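Long-range contacts in putative lipoprotein (PDB 4EXR), which is of unknown function but carries two PepSY-type (peptidase propeptide and YPEB) domains and is probably a lipoprotein of the cell envelope: residues D49-R57 / V131-D139; L140-R148 / I158-L168. All coordinates share one frame; numbering follows the deposited sequence.

Interaction 1 of 2, residues D49-R57 / V131-D139; sequences DIVDLSLER and VKEWSLDKD. With NA (sodium ion), chain B.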
loop_
_atom_site.group_PDB
_atom_site.type_symbol
_atom_site.label_atom_id
_atom_site.label_comp_id
_atom_site.label_asym_id
_atom_site.label_seq_id
_atom_site.Cartn_x
_atom_site.Cartn_y
_atom_site.Cartn_z
ATOM N N ASP A 49 3.808 -17.205 -3.435
ATOM C CA ASP A 49 3.337 -17.648 -4.744
ATOM C C ASP A 49 2.705 -16.480 -5.475
ATOM O O ASP A 49 1.899 -15.761 -4.903
ATOM C CB ASP A 49 2.278 -18.734 -4.605
ATOM C CG ASP A 49 2.822 -19.998 -3.980
ATOM O OD1 ASP A 49 3.941 -20.417 -4.352
ATOM O OD2 ASP A 49 2.132 -20.557 -3.104
ATOM N N ILE A 50 3.038 -16.305 -6.748
ATOM C CA ILE A 50 2.447 -15.219 -7.523
ATOM C C ILE A 50 1.013 -15.552 -7.895
ATOM O O ILE A 50 0.729 -16.640 -8.407
ATOM C CB ILE A 50 3.265 -14.936 -8.804
ATOM C CG1 ILE A 50 4.640 -14.378 -8.413
ATOM C CG2 ILE A 50 2.502 -13.974 -9.727
ATOM C CD1 ILE A 50 5.577 -14.115 -9.612
ATOM N N VAL A 51 0.110 -14.616 -7.635
ATOM C CA VAL A 51 -1.306 -14.837 -7.909
ATOM C C VAL A 51 -1.858 -13.909 -9.001
ATOM O O VAL A 51 -2.911 -14.169 -9.557
ATOM C CB VAL A 51 -2.182 -14.737 -6.604
ATOM C CG1 VAL A 51 -1.764 -15.806 -5.582
ATOM C CG2 VAL A 51 -2.098 -13.337 -5.990
ATOM N N ASP A 52 -1.143 -12.829 -9.307
ATOM C CA ASP A 52 -1.550 -11.912 -10.377
ATOM C C ASP A 52 -0.315 -11.225 -10.933
ATOM O O ASP A 52 0.625 -10.923 -10.188
ATOM C CB ASP A 52 -2.536 -10.827 -9.882
ATOM C CG ASP A 52 -3.896 -11.392 -9.461
ATOM O OD1 ASP A 52 -4.666 -11.863 -10.340
ATOM O OD2 ASP A 52 -4.207 -11.329 -8.246
ATOM N N LEU A 53 -0.324 -10.975 -12.242
ATOM C CA LEU A 53 0.748 -10.232 -12.893
ATOM C C LEU A 53 0.106 -9.425 -14.004
ATOM O O LEU A 53 -0.764 -9.921 -14.716
ATOM C CB LEU A 53 1.778 -11.196 -13.484
ATOM C CG LEU A 53 2.889 -10.567 -14.336
ATOM C CD1 LEU A 53 3.761 -9.663 -13.508
ATOM C CD2 LEU A 53 3.730 -11.644 -14.990
ATOM N N SER A 54 0.502 -8.170 -14.143
ATOM C CA SER A 54 -0.057 -7.358 -15.222
ATOM C C SER A 54 0.935 -6.304 -15.686
ATOM O O SER A 54 1.887 -5.985 -14.989
ATOM C CB SER A 54 -1.363 -6.692 -14.793
ATOM O OG SER A 54 -1.122 -5.697 -13.818
ATOM N N LEU A 55 0.692 -5.787 -16.883
ATOM C CA LEU A 55 1.453 -4.678 -17.418
ATOM C C LEU A 55 0.447 -3.650 -17.907
ATOM O O LEU A 55 -0.466 -3.975 -18.666
ATOM C CB LEU A 55 2.333 -5.146 -18.577
ATOM C CG LEU A 55 3.130 -4.038 -19.297
ATOM C CD1 LEU A 55 4.047 -3.283 -18.333
ATOM C CD2 LEU A 55 3.920 -4.649 -20.434
ATOM N N GLU A 56 0.603 -2.413 -17.457
ATOM C CA GLU A 56 -0.272 -1.342 -17.906
ATOM C C GLU A 56 0.493 -0.032 -17.957
ATOM O O GLU A 56 1.585 0.087 -17.403
ATOM C CB GLU A 56 -1.464 -1.197 -16.963
ATOM C CG GLU A 56 -1.083 -0.704 -15.585
ATOM C CD GLU A 56 -2.144 -1.006 -14.542
ATOM O OE1 GLU A 56 -3.266 -1.400 -14.930
ATOM O OE2 GLU A 56 -1.853 -0.858 -13.336
ATOM N N ARG A 57 -0.089 0.947 -18.643
ATOM C CA ARG A 57 0.463 2.292 -18.706
ATOM C C ARG A 57 0.017 3.068 -17.473
ATOM O O ARG A 57 -1.143 2.987 -17.068
ATOM C CB ARG A 57 -0.030 2.995 -19.975
ATOM C CG ARG A 57 0.543 4.395 -20.220
ATOM C CD ARG A 57 0.117 4.916 -21.596
ATOM N NE ARG A 57 0.728 6.201 -21.942
ATOM C CZ ARG A 57 0.093 7.370 -21.903
ATOM N NH1 ARG A 57 -1.179 7.426 -21.527
ATOM N NH2 ARG A 57 0.729 8.485 -22.240
ATOM N N VAL A 131 -4.096 -2.755 -28.067
ATOM C CA VAL A 131 -3.880 -3.420 -26.782
ATOM C C VAL A 131 -3.455 -2.404 -25.728
ATOM O O VAL A 131 -2.429 -1.747 -25.875
ATOM C CB VAL A 131 -2.809 -4.526 -26.878
ATOM C CG1 VAL A 131 -2.564 -5.158 -25.505
ATOM C CG2 VAL A 131 -3.214 -5.602 -27.892
ATOM N N LYS A 132 -4.247 -2.285 -24.666
ATOM C CA LYS A 132 -4.003 -1.299 -23.619
ATOM C C LYS A 132 -3.354 -1.901 -22.379
ATOM O O LYS A 132 -2.614 -1.223 -21.675
ATOM C CB LYS A 132 -5.320 -0.649 -23.187
ATOM C CG LYS A 132 -6.046 0.101 -24.290
ATOM C CD LYS A 132 -5.312 1.372 -24.675
ATOM C CE LYS A 132 -6.074 2.135 -25.749
ATOM N NZ LYS A 132 -5.451 3.454 -26.025
ATOM N N GLU A 133 -3.670 -3.165 -22.104
ATOM C CA GLU A 133 -3.182 -3.837 -20.907
ATOM C C GLU A 133 -3.172 -5.336 -21.136
ATOM O O GLU A 133 -3.908 -5.852 -21.978
ATOM C CB GLU A 133 -4.075 -3.508 -19.697
ATOM C CG GLU A 133 -3.561 -4.068 -18.363
ATOM C CD GLU A 133 -4.653 -4.268 -17.328
ATOM O OE1 GLU A 133 -5.544 -3.401 -17.235
ATOM O OE2 GLU A 133 -4.622 -5.297 -16.613
ATOM N N TRP A 134 -2.315 -6.037 -20.395
ATOM C CA TRP A 134 -2.424 -7.485 -20.333
ATOM C C TRP A 134 -2.209 -7.920 -18.895
ATOM O O TRP A 134 -1.557 -7.228 -18.113
ATOM C CB TRP A 134 -1.496 -8.221 -21.310
ATOM C CG TRP A 134 -0.013 -8.097 -21.083
ATOM C CD1 TRP A 134 0.872 -7.337 -21.818
ATOM C CD2 TRP A 134 0.773 -8.775 -20.089
ATOM N NE1 TRP A 134 2.144 -7.504 -21.330
ATOM C CE2 TRP A 134 2.112 -8.373 -20.274
ATOM C CE3 TRP A 134 0.471 -9.681 -19.060
ATOM C CZ2 TRP A 134 3.141 -8.836 -19.466
ATOM C CZ3 TRP A 134 1.502 -10.143 -18.267
ATOM C CH2 TRP A 134 2.818 -9.717 -18.469
ATOM N N SER A 135 -2.805 -9.050 -18.547
ATOM C CA SER A 135 -2.573 -9.649 -17.250
ATOM C C SER A 135 -2.552 -11.166 -17.378
ATOM O O SER A 135 -2.944 -11.729 -18.404
ATOM C CB SER A 135 -3.609 -9.178 -16.225
ATOM O OG SER A 135 -4.931 -9.381 -16.676
ATOM N N LEU A 136 -2.045 -11.812 -16.343
ATOM C CA LEU A 136 -2.092 -13.250 -16.232
ATOM C C LEU A 136 -2.937 -13.519 -15.004
ATOM O O LEU A 136 -2.746 -12.886 -13.969
ATOM C CB LEU A 136 -0.688 -13.812 -16.049
ATOM C CG LEU A 136 0.077 -13.963 -17.361
ATOM C CD1 LEU A 136 1.576 -13.963 -17.101
ATOM C CD2 LEU A 136 -0.367 -15.250 -18.063
ATOM N N ASP A 137 -3.878 -14.448 -15.134
ATOM C CA ASP A 137 -4.813 -14.765 -14.065
ATOM C C ASP A 137 -5.146 -16.251 -14.167
ATOM O O ASP A 137 -4.817 -16.898 -15.166
ATOM C CB ASP A 137 -6.078 -13.917 -14.216
ATOM C CG ASP A 137 -6.910 -13.842 -12.924
ATOM O OD1 ASP A 137 -6.457 -14.327 -11.857
ATOM O OD2 ASP A 137 -8.024 -13.280 -12.977
ATOM N N LYS A 138 -5.779 -16.796 -13.135
ATOM C CA LYS A 138 -6.167 -18.194 -13.162
ATOM C C LYS A 138 -7.590 -18.360 -12.658
ATOM O O LYS A 138 -7.967 -17.789 -11.635
ATOM C CB LYS A 138 -5.223 -19.044 -12.308
ATOM C CG LYS A 138 -5.633 -20.530 -12.246
ATOM C CD LYS A 138 -4.768 -21.341 -11.290
ATOM C CE LYS A 138 -5.202 -21.132 -9.844
ATOM N NZ LYS A 138 -4.322 -21.878 -8.893
ATOM N N ASP A 139 -8.377 -19.129 -13.395
ATOM C CA ASP A 139 -9.679 -19.580 -12.908
ATOM C C ASP A 139 -9.899 -20.994 -13.427
ATOM O O ASP A 139 -9.424 -21.327 -14.520
ATOM C CB ASP A 139 -10.787 -18.638 -13.386
ATOM C CG ASP A 139 -12.129 -18.925 -12.717
ATOM O OD1 ASP A 139 -12.138 -19.562 -11.641
ATOM O OD2 ASP A 139 -13.174 -18.509 -13.268
HETATM NA NA NA B . -5.252 -14.092 -9.872
HETATM O O HOH W 1 -4.391 -10.954 -12.858
HETATM O O HOH W 2 -5.792 -13.400 -7.675
HETATM O O HOH W 3 -3.132 0.746 -19.568
HETATM O O HOH W 4 -5.325 -16.427 -9.657
#
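Asp52 and Asp137, facing each other where two antiparallel strands begin to part, share a sodium ion. Asp52 OD1 binds it at 2.4 Å and Asp137 OD1 at 2.3 Å, while the carbonyl O of Val51 and two waters complete five ligands. The two carboxylates lie side by side and point the same way, their planes turned 54° apart, which leaves the OD1 atoms of Asp52 and Asp137 only 3.4 Å from each other. With CG anti to the backbone N (chi1 -162°), Asp137 directs its OD1 into the gap between the strands. A water donating to both Asp52 OD1 and Leu136 O spans the same gap, and a sodium-bound water donates to Asp52 OD2.

Away from the ion, the strands close into regular pairing. Leu136 N donates to Leu53 O at 2.8 Å, and Leu55 and Trp134 exchange backbone bonds in both directions. Leu53, Leu55, Trp134 and Leu136 occupy one face of the sheet. There the CB of Leu55 sits over one face of the indole, 3.9 Å from the centroid of the five-membered ring, while Leu53 CD2 approaches the indole edge at CH2 and also touches Leu136 CD1. Met120 and Pro116 of helix 116-126 pack on the same tryptophan. On the other face Ser54 meets Ser135 CB to CB at 3.6 Å.

The second shell includes a classic beta bulge, in which Val51 and Asp52 both face Glu67 of strand 61-69; this irregularity accompanies the use of two consecutive residues as sodium ligands. The seam joins the two PepSY family regions into one continuous sheet. Chemically, the cation would be expected to offset the repulsion between the two carboxylates, bridging the strands where direct backbone pairing has ended.

Interaction 2 of 2, residues L140-R148 / I158-L168; sequences LDVTFYKIR and IKVDSKKGTVL
Phe144 and Lys159 run alongside each other and point the same way, the lysine's extended methylenes running obliquely along the CD1-CE1 side of the phenyl ring. Lys159 CD comes within 3.6 Å of Phe144 CE1, an off-centre CH-pi contact, with CD 30° from the ring normal. The ring gets there because Phe144 CG stands between its backbone N and carbonyl carbon (chi1 53°). Beside this pair, Lys146 NZ and Lys159 NZ, 5.2 Å apart, share a water that the latter holds weakly.

Tyr145, Ile147, Ile158 and Val160 turn to the opposite face, where helix 116-126 covers Tyr145 and both isoleucines; Tyr145 OH bonds to Met114 O. At the start of strand 142-148, Val142 and Leu168 meet tip to tip, CG1 to CD1 at 3.7 Å, and that same CD1 touches Phe144 CB.

Two donors of Ser162 grip Thr143 O: its N at 3.1 Å in the carbonyl plane, and its OG at 2.7 Å from above it. Asp161 OD1 accepts from Lys163 N, closing an Asx turn as the chain leaves this antiparallel beta hairpin, and also from Lys164 N. The chemistry implies a two-faced hairpin: apolar beneath the helix, lysine-bearing on the other side, where Phe144 covers the methylenes of Lys159, with a buried serine satisfied by backbone.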
loop_
_atom_site.group_PDB
_atom_site.type_symbol
_atom_site.label_atom_id
_atom_site.label_comp_id
_atom_site.label_asym_id
_atom_site.label_seq_id
_atom_site.Cartn_x
_atom_site.Cartn_y
_atom_site.Cartn_z
ATOM N N LEU A 140 -10.585 -21.829 -12.641
ATOM C CA LEU A 140 -10.885 -23.203 -13.039
ATOM C C LEU A 140 -9.614 -23.957 -13.415
ATOM O O LEU A 140 -9.619 -24.778 -14.339
ATOM C CB LEU A 140 -11.871 -23.227 -14.218
ATOM C CG LEU A 140 -13.185 -22.466 -14.014
ATOM C CD1 LEU A 140 -14.052 -22.518 -15.276
ATOM C CD2 LEU A 140 -13.942 -23.015 -12.801
ATOM N N ASP A 141 -8.526 -23.634 -12.716
ATOM C CA ASP A 141 -7.229 -24.293 -12.895
ATOM C C ASP A 141 -6.541 -23.968 -14.225
ATOM O O ASP A 141 -5.532 -24.582 -14.580
ATOM C CB ASP A 141 -7.365 -25.813 -12.713
ATOM C CG ASP A 141 -6.241 -26.399 -11.892
ATOM O OD1 ASP A 141 -5.692 -25.663 -11.037
ATOM O OD2 ASP A 141 -5.909 -27.589 -12.103
ATOM N N VAL A 142 -7.090 -23.006 -14.954
ATOM C CA VAL A 142 -6.526 -22.593 -16.226
ATOM C C VAL A 142 -5.860 -21.239 -16.018
ATOM O O VAL A 142 -6.517 -20.298 -15.606
ATOM C CB VAL A 142 -7.618 -22.426 -17.312
ATOM C CG1 VAL A 142 -6.991 -21.966 -18.631
ATOM C CG2 VAL A 142 -8.389 -23.714 -17.508
ATOM N N THR A 143 -4.558 -21.154 -16.278
ATOM C CA THR A 143 -3.869 -19.863 -16.252
ATOM C C THR A 143 -3.935 -19.275 -17.651
ATOM O O THR A 143 -3.518 -19.901 -18.630
ATOM C CB THR A 143 -2.407 -20.001 -15.774
ATOM O OG1 THR A 143 -2.405 -20.499 -14.432
ATOM C CG2 THR A 143 -1.669 -18.645 -15.819
ATOM N N PHE A 144 -4.482 -18.071 -17.749
ATOM C CA PHE A 144 -4.672 -17.455 -19.044
ATOM C C PHE A 144 -4.116 -16.034 -19.065
ATOM O O PHE A 144 -4.022 -15.371 -18.028
ATOM C CB PHE A 144 -6.163 -17.450 -19.414
ATOM C CG PHE A 144 -7.044 -16.840 -18.356
ATOM C CD1 PHE A 144 -7.257 -15.471 -18.315
ATOM C CD2 PHE A 144 -7.652 -17.636 -17.396
ATOM C CE1 PHE A 144 -8.049 -14.908 -17.328
ATOM C CE2 PHE A 144 -8.448 -17.080 -16.415
ATOM C CZ PHE A 144 -8.654 -15.713 -16.384
ATOM N N TYR A 145 -3.735 -15.580 -20.257
ATOM C CA TYR A 145 -3.510 -14.162 -20.468
ATOM C C TYR A 145 -4.873 -13.524 -20.685
ATOM O O TYR A 145 -5.730 -14.086 -21.364
ATOM C CB TYR A 145 -2.652 -13.919 -21.710
ATOM C CG TYR A 145 -1.159 -14.099 -21.511
ATOM C CD1 TYR A 145 -0.380 -13.073 -20.983
ATOM C CD2 TYR A 145 -0.527 -15.278 -21.891
ATOM C CE1 TYR A 145 0.986 -13.228 -20.813
ATOM C CE2 TYR A 145 0.848 -15.438 -21.738
ATOM C CZ TYR A 145 1.591 -14.408 -21.201
ATOM O OH TYR A 145 2.946 -14.572 -21.034
ATOM N N LYS A 146 -5.083 -12.356 -20.097
ATOM C CA LYS A 146 -6.284 -11.584 -20.357
ATOM C C LYS A 146 -5.812 -10.310 -21.048
ATOM O O LYS A 146 -5.127 -9.493 -20.439
ATOM C CB LYS A 146 -6.971 -11.242 -19.047
ATOM C CG LYS A 146 -8.246 -10.414 -19.183
ATOM C CD LYS A 146 -8.718 -10.027 -17.792
ATOM C CE LYS A 146 -10.096 -9.410 -17.796
ATOM N NZ LYS A 146 -10.555 -9.142 -16.400
ATOM N N ILE A 147 -6.145 -10.169 -22.326
ATOM C CA ILE A 147 -5.680 -9.035 -23.124
ATOM C C ILE A 147 -6.794 -8.008 -23.273
ATOM O O ILE A 147 -7.893 -8.331 -23.729
ATOM C CB ILE A 147 -5.208 -9.489 -24.533
ATOM C CG1 ILE A 147 -4.254 -10.694 -24.427
ATOM C CG2 ILE A 147 -4.597 -8.312 -25.306
ATOM C CD1 ILE A 147 -3.003 -10.436 -23.619
ATOM N N ARG A 148 -6.512 -6.769 -22.882
ATOM C CA ARG A 148 -7.487 -5.695 -23.010
ATOM C C ARG A 148 -7.257 -4.945 -24.331
ATOM O O ARG A 148 -6.169 -4.428 -24.573
ATOM C CB ARG A 148 -7.385 -4.733 -21.822
ATOM C CG ARG A 148 -8.073 -3.394 -22.044
ATOM C CD ARG A 148 -9.577 -3.555 -22.147
ATOM N NE ARG A 148 -10.144 -4.087 -20.910
ATOM C CZ ARG A 148 -10.934 -3.403 -20.087
ATOM N NH1 ARG A 148 -11.272 -2.148 -20.368
ATOM N NH2 ARG A 148 -11.396 -3.983 -18.985
ATOM N N ILE A 158 -9.958 -10.303 -23.937
ATOM C CA ILE A 158 -9.777 -11.572 -24.614
ATOM C C ILE A 158 -8.937 -12.457 -23.705
ATOM O O ILE A 158 -7.834 -12.071 -23.317
ATOM C CB ILE A 158 -8.997 -11.404 -25.940
ATOM C CG1 ILE A 158 -9.538 -10.232 -26.768
ATOM C CG2 ILE A 158 -8.992 -12.723 -26.731
ATOM C CD1 ILE A 158 -10.918 -10.451 -27.323
ATOM N N LYS A 159 -9.443 -13.637 -23.372
ATOM C CA LYS A 159 -8.680 -14.572 -22.557
ATOM C C LYS A 159 -8.058 -15.645 -23.434
ATOM O O LYS A 159 -8.751 -16.292 -24.227
ATOM C CB LYS A 159 -9.560 -15.171 -21.457
ATOM C CG LYS A 159 -10.128 -14.092 -20.545
ATOM C CD LYS A 159 -10.974 -14.639 -19.411
ATOM C CE LYS A 159 -11.404 -13.495 -18.494
ATOM N NZ LYS A 159 -12.298 -13.948 -17.401
ATOM N N VAL A 160 -6.742 -15.798 -23.310
ATOM C CA VAL A 160 -5.979 -16.747 -24.112
ATOM C C VAL A 160 -5.278 -17.756 -23.196
ATOM O O VAL A 160 -4.548 -17.352 -22.293
ATOM C CB VAL A 160 -4.904 -16.006 -24.943
ATOM C CG1 VAL A 160 -4.058 -16.985 -25.744
ATOM C CG2 VAL A 160 -5.538 -14.939 -25.851
ATOM N N ASP A 161 -5.501 -19.057 -23.420
ATOM C CA ASP A 161 -4.776 -20.102 -22.681
ATOM C C ASP A 161 -3.267 -19.875 -22.778
ATOM O O ASP A 161 -2.709 -19.772 -23.878
ATOM C CB ASP A 161 -5.117 -21.495 -23.221
ATOM C CG ASP A 161 -4.524 -22.608 -22.368
ATOM O OD1 ASP A 161 -3.281 -22.762 -22.347
ATOM O OD2 ASP A 161 -5.303 -23.339 -21.719
ATOM N N SER A 162 -2.606 -19.791 -21.628
ATOM C CA SER A 162 -1.206 -19.348 -21.589
ATOM C C SER A 162 -0.232 -20.379 -22.175
ATOM O O SER A 162 0.912 -20.044 -22.508
ATOM C CB SER A 162 -0.799 -18.993 -20.159
ATOM O OG SER A 162 -0.873 -20.147 -19.340
ATOM N N LYS A 163 -0.676 -21.628 -22.297
ATOM C CA LYS A 163 0.158 -22.660 -22.902
ATOM C C LYS A 163 -0.286 -23.002 -24.328
ATOM O O LYS A 163 0.542 -23.080 -25.243
ATOM C CB LYS A 163 0.179 -23.932 -22.053
ATOM C CG LYS A 163 0.777 -23.788 -20.655
ATOM C CD LYS A 163 0.817 -25.166 -19.985
ATOM C CE LYS A 163 0.756 -25.091 -18.462
ATOM N NZ LYS A 163 2.022 -24.629 -17.821
ATOM N N LYS A 164 -1.590 -23.196 -24.508
ATOM C CA LYS A 164 -2.135 -23.739 -25.754
ATOM C C LYS A 164 -2.448 -22.674 -26.796
ATOM O O LYS A 164 -2.553 -22.984 -27.983
ATOM C CB LYS A 164 -3.412 -24.541 -25.480
ATOM C CG LYS A 164 -3.244 -25.752 -24.566
ATOM C CD LYS A 164 -4.608 -26.383 -24.279
ATOM C CE LYS A 164 -4.570 -27.328 -23.086
ATOM N NZ LYS A 164 -5.948 -27.718 -22.661
ATOM N N GLY A 165 -2.624 -21.432 -26.357
ATOM C CA GLY A 165 -2.921 -20.341 -27.275
ATOM C C GLY A 165 -4.379 -20.234 -27.676
ATOM O O GLY A 165 -4.757 -19.349 -28.444
ATOM N N THR A 166 -5.192 -21.148 -27.161
ATOM C CA THR A 166 -6.632 -21.173 -27.396
ATOM C C THR A 166 -7.308 -19.906 -26.900
ATOM O O THR A 166 -7.041 -19.457 -25.791
ATOM C CB THR A 166 -7.273 -22.339 -26.611
ATOM O OG1 THR A 166 -6.512 -23.533 -26.816
ATOM C CG2 THR A 166 -8.720 -22.562 -27.045
ATOM N N VAL A 167 -8.189 -19.330 -27.710
ATOM C CA VAL A 167 -9.024 -18.235 -27.234
ATOM C C VAL A 167 -10.147 -18.812 -26.361
ATOM O O VAL A 167 -11.004 -19.550 -26.845
ATOM C CB VAL A 167 -9.596 -17.406 -28.404
ATOM C CG1 VAL A 167 -10.555 -16.346 -27.886
ATOM C CG2 VAL A 167 -8.469 -16.768 -29.191
ATOM N N LEU A 168 -10.125 -18.485 -25.069
ATOM C CA LEU A 168 -11.036 -19.094 -24.096
ATOM C C LEU A 168 -12.323 -18.319 -23.895
ATOM O O LEU A 168 -13.353 -18.888 -23.514
ATOM C CB LEU A 168 -10.352 -19.243 -22.740
ATOM C CG LEU A 168 -9.067 -20.066 -22.729
ATOM C CD1 LEU A 168 -8.413 -19.969 -21.358
ATOM C CD2 LEU A 168 -9.329 -21.517 -23.123
HETATM O O HOH W 5 -11.924 -11.586 -14.853
#

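Both interactions belong to the same antiparallel sheet and run in series along the chain. Strand 130-139 connects them: its other edge pairs with strand 142-151, with Ser135 O probably bonded to Lys146 N at 2.8 Å, and Leu136 packs on Tyr145. Both contacts are partly buried, interaction 1 at the centre of the chain and interaction 2, a local hairpin, farther out. The apolar face of interaction 2 lies under helix 116-126, which in interaction 1 reaches Trp134. Their polar faces contrast: acidic groups and a metal ion mark the seam of interaction 1, lysines the hairpin of interaction 2. Pairing between 49-57 and 131-139 stops at the sodium site, whereas that of interaction 2 passes into a turn.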